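Local coordinates for protein putative S41 protease (Bacteroides fragilis NCTC 9343, PDB 3K50) that is of unknown function but probably hydrolyses peptide bonds as a PDZ-containing peptidase of family S41, at residues His112-Met115 against Tyr121-Lys124; Lys187-Leu192 against Lys395-Ile400; Val319-Lys324 against Leu390-Lys395. One frame throughout, in Å; residues are numbered along the deposited sequence.

The three contacts belong to two parts of the chain. Interaction 1 lies in the PDZ domain, whereas interactions 2 and 3 join strands of the S41 peptidase region to the C-terminal helix 388-398, at two levels on one mixed sheet. The centres of interactions 2 and 3 are about 10 Å apart; they share Lys395 and touch directly, Ile396 CD1 lying 3.8 Å from Ile321 CD1 and Tyr191 CD1 4.0 Å from Leu390 CD1. Interaction 1 stands apart, its centre about 35 Å from that of interaction 2 and about 29 Å from that of interaction 3, with about 15 and 16 Å between nearest atoms.

Interaction 1: residues His112-Met115 against Tyr121-Lys124; sequences HWIM and YITK
Ile122 reaches back to Ile114 on strand 113-117, and a water joins the carbonyl O of Met115 to the backbone N of Ile122. The Ile122 CB points toward 112-115. From it CG1 leaves beside the backbone N and anti to the carbonyl carbon (chi1 -55°), and chi2 of 172° stretches the branch out straight, carrying CD1 forward while CG2 turns off on the other branch, anti to the backbone N. CG1 itself stays well back from Ile114; the methyl at the tip does the touching. Ile122 CD1 rests 3.6 Å from the carbonyl O of Ile114 and 3.9 Å from Ile114 CG2. The two isoleucine side chains cross at about a right angle, so they meet through methyl groups at one point rather than along their lengths.

The polar half of the contact is indirect. Water 1 is hydrogen-bonded to Met115 O at 2.6 Å and accepts the N-H of Ile122 at 2.9 Å from Ile122 N, bridging two backbones whose nearest CA atoms, those of Met115 and Tyr121, are still 6.9 Å apart. This water also lies in the plane of the Tyr121 ring, at its edge, 3.5 Å from Tyr121 CD1. The Tyr121 CB itself points away from 112-115, and the Met115 carbonyl O approaches the ring obliquely, on the more exposed side of the contact.

Both segments belong to the PDZ domain, where strand 113-117 is the middle strand of an antiparallel five-stranded sheet. Ile114 packs on Ile94 of strand 90-97 and Ile140 of strand 136-146. Leu130, from the loop leading into strand 136-146, touches both Ile114 and Ile122, while a backbone hydrogen bond with Tyr90 ties Ile122 to the start of strand 90-97.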
loop_
_atom_site.group_PDB
_atom_site.type_symbol
_atom_site.label_atom_id
_atom_site.label_comp_id
_atom_site.label_asym_id
_atom_site.label_seq_id
_atom_site.Cartn_x
_atom_site.Cartn_y
_atom_site.Cartn_z
ATOM N N HIS A 112 4.179 9.211 17.706
ATOM C CA HIS A 112 3.598 9.215 19.032
ATOM C C HIS A 112 3.344 7.789 19.455
ATOM O O HIS A 112 3.060 6.908 18.631
ATOM C CB HIS A 112 2.264 9.940 19.071
ATOM C CG HIS A 112 2.386 11.422 19.163
ATOM N ND1 HIS A 112 1.552 12.274 18.484
ATOM C CD2 HIS A 112 3.243 12.205 19.864
ATOM C CE1 HIS A 112 1.886 13.517 18.761
ATOM N NE2 HIS A 112 2.910 13.501 19.594
ATOM N N TRP A 113 3.407 7.578 20.758
ATOM C CA TRP A 113 3.160 6.269 21.345
ATOM C C TRP A 113 1.985 6.394 22.289
ATOM O O TRP A 113 1.955 7.340 23.080
ATOM C CB TRP A 113 4.339 5.815 22.176
ATOM C CG TRP A 113 5.626 5.598 21.455
ATOM C CD1 TRP A 113 6.441 6.545 20.955
ATOM C CD2 TRP A 113 6.296 4.348 21.261
ATOM N NE1 TRP A 113 7.575 5.975 20.423
ATOM C CE2 TRP A 113 7.509 4.623 20.597
ATOM C CE3 TRP A 113 5.977 3.021 21.550
ATOM C CZ2 TRP A 113 8.397 3.623 20.211
ATOM C CZ3 TRP A 113 6.879 2.032 21.204
ATOM C CH2 TRP A 113 8.085 2.347 20.531
ATOM N N ILE A 114 0.997 5.512 22.164
ATOM C CA ILE A 114 -0.126 5.470 23.101
ATOM C C ILE A 114 0.332 4.565 24.258
ATOM O O ILE A 114 0.708 3.404 24.042
ATOM C CB ILE A 114 -1.399 4.939 22.479
ATOM C CG1 ILE A 114 -1.850 5.784 21.290
ATOM C CG2 ILE A 114 -2.541 4.986 23.481
ATOM C CD1 ILE A 114 -3.124 5.208 20.604
HETATM N N MSE A 115 0.318 5.097 25.474
HETATM C CA MSE A 115 0.822 4.382 26.669
HETATM C C MSE A 115 -0.257 3.907 27.651
HETATM O O MSE A 115 -0.040 2.920 28.370
HETATM C CB MSE A 115 1.805 5.259 27.433
HETATM C CG MSE A 115 2.973 5.715 26.610
HETATM SE SE MSE A 115 4.152 6.848 27.590
HETATM C CE MSE A 115 5.230 5.496 28.594
ATOM N N TYR A 121 -3.552 0.085 31.323
ATOM C CA TYR A 121 -2.523 -0.332 30.384
ATOM C C TYR A 121 -3.102 -0.994 29.149
ATOM O O TYR A 121 -4.254 -1.420 29.135
ATOM C CB TYR A 121 -1.548 -1.296 31.057
ATOM C CG TYR A 121 -0.706 -0.622 32.106
ATOM C CD1 TYR A 121 0.351 0.206 31.747
ATOM C CD2 TYR A 121 -0.964 -0.806 33.450
ATOM C CE1 TYR A 121 1.121 0.837 32.697
ATOM C CE2 TYR A 121 -0.192 -0.185 34.413
ATOM C CZ TYR A 121 0.843 0.635 34.032
ATOM O OH TYR A 121 1.604 1.255 34.998
ATOM N N ILE A 122 -2.325 -1.014 28.087
ATOM C CA ILE A 122 -2.749 -1.721 26.892
ATOM C C ILE A 122 -2.146 -3.107 27.042
ATOM O O ILE A 122 -0.945 -3.260 27.250
ATOM C CB ILE A 122 -2.280 -1.085 25.590
ATOM C CG1 ILE A 122 -2.719 0.403 25.525
ATOM C CG2 ILE A 122 -2.836 -1.890 24.449
ATOM C CD1 ILE A 122 -2.122 1.195 24.315
ATOM N N THR A 123 -3.014 -4.109 26.972
ATOM C CA THR A 123 -2.659 -5.491 27.115
ATOM C C THR A 123 -3.214 -6.180 25.873
ATOM O O THR A 123 -4.053 -5.599 25.163
ATOM C CB THR A 123 -3.353 -6.078 28.359
ATOM O OG1 THR A 123 -4.769 -6.186 28.109
ATOM C CG2 THR A 123 -3.118 -5.189 29.634
ATOM N N LYS A 124 -2.777 -7.411 25.608
ATOM C CA LYS A 124 -3.281 -8.160 24.444
ATOM C C LYS A 124 -4.811 -8.360 24.495
ATOM O O LYS A 124 -5.493 -8.381 23.435
ATOM C CB LYS A 124 -2.540 -9.497 24.291
ATOM C CG LYS A 124 -1.156 -9.373 23.680
ATOM C CD LYS A 124 -1.244 -9.145 22.172
ATOM C CE LYS A 124 0.113 -9.011 21.513
ATOM N NZ LYS A 124 -0.043 -8.816 20.024
HETATM O O HOH W 1 0.243 0.325 28.259
#

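Interaction 2: residues Lys187-Leu192 against Lys395-Ile400; sequences KKVGYL and KIMSGI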
loop_
_atom_site.group_PDB
_atom_site.type_symbol
_atom_site.label_atom_id
_atom_site.label_comp_id
_atom_site.label_asym_id
_atom_site.label_seq_id
_atom_site.Cartn_x
_atom_site.Cartn_y
_atom_site.Cartn_z
ATOM N N LYS A 187 19.667 20.276 -4.858
ATOM C CA LYS A 187 18.636 19.552 -5.574
ATOM C C LYS A 187 17.279 20.015 -5.068
ATOM O O LYS A 187 17.166 20.531 -3.961
ATOM C CB LYS A 187 18.802 18.072 -5.329
ATOM C CG LYS A 187 20.128 17.498 -5.825
ATOM C CD LYS A 187 20.398 16.128 -5.216
ATOM C CE LYS A 187 21.631 15.443 -5.844
ATOM N NZ LYS A 187 21.347 14.944 -7.252
ATOM N N LYS A 188 16.252 19.837 -5.888
ATOM C CA LYS A 188 14.883 20.178 -5.501
ATOM C C LYS A 188 14.138 18.834 -5.556
ATOM O O LYS A 188 13.913 18.255 -6.627
ATOM C CB LYS A 188 14.293 21.256 -6.382
ATOM C CG LYS A 188 15.194 22.557 -6.461
ATOM C CD LYS A 188 14.519 23.734 -7.231
ATOM C CE LYS A 188 15.506 24.937 -7.559
ATOM N N VAL A 189 13.830 18.332 -4.368
ATOM C CA VAL A 189 13.313 16.991 -4.182
ATOM C C VAL A 189 11.822 16.934 -3.918
ATOM O O VAL A 189 11.303 17.483 -2.921
ATOM C CB VAL A 189 14.069 16.255 -3.048
ATOM C CG1 VAL A 189 13.682 14.737 -3.075
ATOM C CG2 VAL A 189 15.573 16.399 -3.189
ATOM N N GLY A 190 11.122 16.269 -4.841
ATOM C CA GLY A 190 9.699 16.032 -4.659
ATOM C C GLY A 190 9.518 14.811 -3.760
ATOM O O GLY A 190 10.142 13.789 -4.000
ATOM N N TYR A 191 8.678 14.917 -2.731
ATOM C CA TYR A 191 8.400 13.774 -1.850
ATOM C C TYR A 191 6.886 13.503 -1.908
ATOM O O TYR A 191 6.066 14.404 -1.676
ATOM C CB TYR A 191 8.833 14.038 -0.390
ATOM C CG TYR A 191 8.318 12.977 0.570
ATOM C CD1 TYR A 191 8.920 11.725 0.619
ATOM C CD2 TYR A 191 7.248 13.217 1.400
ATOM C CE1 TYR A 191 8.484 10.739 1.470
ATOM C CE2 TYR A 191 6.762 12.210 2.254
ATOM C CZ TYR A 191 7.388 10.999 2.286
ATOM O OH TYR A 191 6.942 10.010 3.076
ATOM N N LEU A 192 6.532 12.281 -2.231
ATOM C CA LEU A 192 5.146 11.880 -2.246
ATOM C C LEU A 192 4.901 10.578 -1.511
ATOM O O LEU A 192 5.420 9.544 -1.895
ATOM C CB LEU A 192 4.663 11.717 -3.696
ATOM C CG LEU A 192 3.223 11.271 -3.990
ATOM C CD1 LEU A 192 2.239 12.377 -3.607
ATOM C CD2 LEU A 192 3.070 10.939 -5.430
ATOM N N LYS A 395 20.398 11.144 1.617
ATOM C CA LYS A 395 21.818 10.964 1.759
ATOM C C LYS A 395 22.395 10.233 0.543
ATOM O O LYS A 395 23.477 10.589 0.037
ATOM C CB LYS A 395 22.175 10.194 3.050
ATOM C CG LYS A 395 22.000 10.985 4.391
ATOM C CD LYS A 395 22.611 10.114 5.535
ATOM C CE LYS A 395 22.400 10.622 6.995
ATOM N NZ LYS A 395 22.225 12.075 7.054
ATOM N N ILE A 396 21.718 9.185 0.104
ATOM C CA ILE A 396 22.213 8.404 -1.034
ATOM C C ILE A 396 22.314 9.269 -2.306
ATOM O O ILE A 396 23.317 9.240 -2.965
ATOM C CB ILE A 396 21.354 7.175 -1.279
ATOM C CG1 ILE A 396 21.659 6.134 -0.184
ATOM C CG2 ILE A 396 21.637 6.553 -2.665
ATOM C CD1 ILE A 396 20.439 5.251 0.254
HETATM N N MSE A 397 21.320 10.103 -2.579
HETATM C CA MSE A 397 21.374 10.926 -3.778
HETATM C C MSE A 397 22.463 11.991 -3.663
HETATM O O MSE A 397 22.916 12.523 -4.654
HETATM C CB MSE A 397 20.001 11.558 -4.071
HETATM C CG MSE A 397 19.625 12.699 -3.149
HETATM SE SE MSE A 397 17.896 13.509 -3.505
HETATM C CE MSE A 397 16.726 11.970 -3.068
ATOM N N SER A 398 22.880 12.323 -2.459
ATOM C CA SER A 398 23.905 13.340 -2.278
ATOM C C SER A 398 25.282 12.737 -2.102
ATOM O O SER A 398 26.238 13.478 -1.910
ATOM C CB SER A 398 23.609 14.152 -1.003
ATOM O OG SER A 398 22.463 14.902 -1.138
ATOM N N GLY A 399 25.387 11.419 -2.087
ATOM C CA GLY A 399 26.661 10.719 -1.854
ATOM C C GLY A 399 27.174 10.669 -0.438
ATOM O O GLY A 399 28.332 10.351 -0.233
ATOM N N ILE A 400 26.338 11.009 0.536
ATOM C CA ILE A 400 26.683 11.047 1.960
ATOM C C ILE A 400 26.758 9.617 2.435
ATOM O O ILE A 400 27.676 9.244 3.199
ATOM C CB ILE A 400 25.655 11.871 2.800
ATOM C CG1 ILE A 400 25.692 13.350 2.396
ATOM C CG2 ILE A 400 25.971 11.785 4.309
ATOM C CD1 ILE A 400 24.432 14.216 2.727
HETATM O O HOH W 2 22.191 12.208 -7.329
#
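Strand 187-192 faces the last turn of the helix at a distance, Lys187 CA and Ser398 CA being the closest pair at 8.8 Å, and side chains fill the interval. Met397, present as selenomethionine, is the central one. Its chi1 of 74° sets CG between the backbone N and the carbonyl carbon, and the chain runs straight to the selenium before bending at chi3, bringing SE to 3.7 Å from Val189 CG2 and turning CE toward Val189 CG1. Lys187 lies alongside, running the other way, with Lys187 CD 4.0 Å from Met397 SE. The contact lies at the C-terminal end of helix 388-398, closed by a Schellman motif: Gly399 takes a positive phi of 76°, while Ile400 N donates a hydrogen bond to Lys395 O (2.9 Å) and Gly399 N one to Ile396 O. Lys187 CE passes 3.4 Å from Met397 O. Beyond it the lysine bends at chi4, and water 2 accepts from Lys187 NZ at 2.9 Å and donates to Met397 O at 2.8 Å. Lys187 NZ also forms a salt bridge with Glu226 on the adjacent strand 226-230, whose Val228 touches Met397 as well.

Interaction 3: residues Val319-Lys324 against Leu390-Lys395; sequences VLIGTK and LNAALK
Ile321 is the one strand residue that meets this part of the helix, and each of its two branches finds its own alanine. The strand and helix backbones come nearest at Ile321 and Ala393, whose CA atoms are 7.1 Å apart. The tight part is the longer branch: CG1 stands anti to the carbonyl carbon (chi1 -68°) and runs out nearly straight through chi2 (168°), so that CD1 is driven end-on against the helix backbone. Ile321 CD1 lies only 3.4 Å from Ala393 CA, closer than usual van der Waals contact between carbons, and 3.6 Å from both Ala393 CB and Ala393 N. The tip of the isoleucine thus meets backbone and methyl of Ala393 together.

The shorter branch packs more easily. CG2, anti to the backbone N, meets the CB of Ala392 methyl to methyl, with Ile321 CG2 and Ala392 CB 3.9 Å apart; the Ala392 CB points toward the strand. The small side chains of Ala392 and Ala393 are consistent with the close seating of helix 388-398 on the mixed sheet, whose strand 317-322 belongs to the region of peptidase family S41, a family of the ClpP/crotonase clan. Within that sheet, strand 317-322 lies parallel to 292-297, and Tyr294 and Leu296 of the latter touch Ile321.

Away from this buried patch the two segments diverge. Gly322, at a phi of 137°, ends the strand and the chain departs from the helix. Thr323 and Lys324, both partly exposed, lie far from 390-395; Lys324 NZ is hydrogen-bonded to Thr362. On the helix, Asn391 and Lys395 form a partly exposed side directed elsewhere.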
loop_
_atom_site.group_PDB
_atom_site.type_symbol
_atom_site.label_atom_id
_atom_site.label_comp_id
_atom_site.label_asym_id
_atom_site.label_seq_id
_atom_site.Cartn_x
_atom_site.Cartn_y
_atom_site.Cartn_z
ATOM N N VAL A 319 15.726 3.366 -7.490
ATOM C CA VAL A 319 16.497 2.955 -6.334
ATOM C C VAL A 319 15.508 2.623 -5.264
ATOM O O VAL A 319 14.706 3.453 -4.920
ATOM C CB VAL A 319 17.428 4.112 -5.855
ATOM C CG1 VAL A 319 18.052 3.792 -4.500
ATOM C CG2 VAL A 319 18.514 4.495 -6.962
ATOM N N LEU A 320 15.584 1.410 -4.743
ATOM C CA LEU A 320 14.694 0.892 -3.737
ATOM C C LEU A 320 15.353 0.944 -2.373
ATOM O O LEU A 320 16.440 0.446 -2.212
ATOM C CB LEU A 320 14.290 -0.539 -4.060
ATOM C CG LEU A 320 13.609 -0.778 -5.414
ATOM C CD1 LEU A 320 13.260 -2.259 -5.540
ATOM C CD2 LEU A 320 12.386 0.147 -5.588
ATOM N N ILE A 321 14.660 1.592 -1.424
ATOM C CA ILE A 321 15.124 1.797 -0.053
ATOM C C ILE A 321 14.071 1.302 0.909
ATOM O O ILE A 321 12.919 1.663 0.790
ATOM C CB ILE A 321 15.417 3.295 0.204
ATOM C CG1 ILE A 321 16.626 3.755 -0.612
ATOM C CG2 ILE A 321 15.733 3.590 1.727
ATOM C CD1 ILE A 321 16.780 5.273 -0.635
ATOM N N GLY A 322 14.442 0.410 1.833
ATOM C CA GLY A 322 13.444 -0.124 2.806
ATOM C C GLY A 322 13.646 -1.609 2.961
ATOM O O GLY A 322 14.767 -2.029 3.120
ATOM N N THR A 323 12.560 -2.398 2.855
ATOM C CA THR A 323 12.632 -3.851 2.990
ATOM C C THR A 323 11.977 -4.465 1.760
ATOM O O THR A 323 11.309 -3.776 1.012
ATOM C CB THR A 323 12.028 -4.365 4.307
ATOM O OG1 THR A 323 10.692 -3.894 4.478
ATOM C CG2 THR A 323 12.909 -3.945 5.558
ATOM N N LYS A 324 12.152 -5.749 1.559
ATOM C CA LYS A 324 11.646 -6.416 0.345
ATOM C C LYS A 324 10.132 -6.265 0.141
ATOM O O LYS A 324 9.355 -6.259 1.137
ATOM C CB LYS A 324 12.127 -7.887 0.409
ATOM C CG LYS A 324 11.779 -8.697 -0.763
ATOM C CD LYS A 324 12.785 -9.786 -1.158
ATOM C CE LYS A 324 12.586 -11.171 -0.589
ATOM N NZ LYS A 324 12.928 -12.183 -1.742
ATOM N N LEU A 390 13.257 8.360 4.302
ATOM C CA LEU A 390 13.436 9.548 3.448
ATOM C C LEU A 390 14.862 10.079 3.644
ATOM O O LEU A 390 15.506 10.392 2.714
ATOM C CB LEU A 390 12.395 10.627 3.742
ATOM C CG LEU A 390 12.644 12.049 3.175
ATOM C CD1 LEU A 390 12.728 12.007 1.645
ATOM C CD2 LEU A 390 11.582 12.991 3.626
ATOM N N ASN A 391 15.341 10.133 4.876
ATOM C CA ASN A 391 16.695 10.579 5.144
ATOM C C ASN A 391 17.715 9.744 4.361
ATOM O O ASN A 391 18.704 10.265 3.864
ATOM C CB ASN A 391 17.021 10.489 6.623
ATOM C CG ASN A 391 18.337 11.146 6.946
ATOM O OD1 ASN A 391 19.329 10.473 7.065
ATOM N ND2 ASN A 391 18.361 12.469 6.963
ATOM N N ALA A 392 17.494 8.436 4.298
ATOM C CA ALA A 392 18.403 7.537 3.564
ATOM C C ALA A 392 18.482 7.929 2.099
ATOM O O ALA A 392 19.585 7.997 1.528
ATOM C CB ALA A 392 17.973 6.057 3.711
ATOM N N ALA A 393 17.325 8.144 1.469
ATOM C CA ALA A 393 17.258 8.529 0.097
ATOM C C ALA A 393 18.007 9.827 -0.111
ATOM O O ALA A 393 18.781 9.960 -1.051
ATOM C CB ALA A 393 15.794 8.728 -0.363
ATOM N N LEU A 394 17.744 10.792 0.747
ATOM C CA LEU A 394 18.401 12.110 0.618
ATOM C C LEU A 394 19.915 12.004 0.734
ATOM O O LEU A 394 20.634 12.701 0.042
ATOM C CB LEU A 394 17.871 13.073 1.655
ATOM C CG LEU A 394 16.375 13.459 1.545
ATOM C CD1 LEU A 394 15.973 14.218 2.839
ATOM C CD2 LEU A 394 16.059 14.274 0.311
ATOM N N LYS A 395 20.398 11.144 1.617
ATOM C CA LYS A 395 21.818 10.964 1.759
ATOM C C LYS A 395 22.395 10.233 0.543
ATOM O O LYS A 395 23.477 10.589 0.037
ATOM C CB LYS A 395 22.175 10.194 3.050
ATOM C CG LYS A 395 22.000 10.985 4.391
ATOM C CD LYS A 395 22.611 10.114 5.535
ATOM C CE LYS A 395 22.400 10.622 6.995
ATOM N NZ LYS A 395 22.225 12.075 7.054
#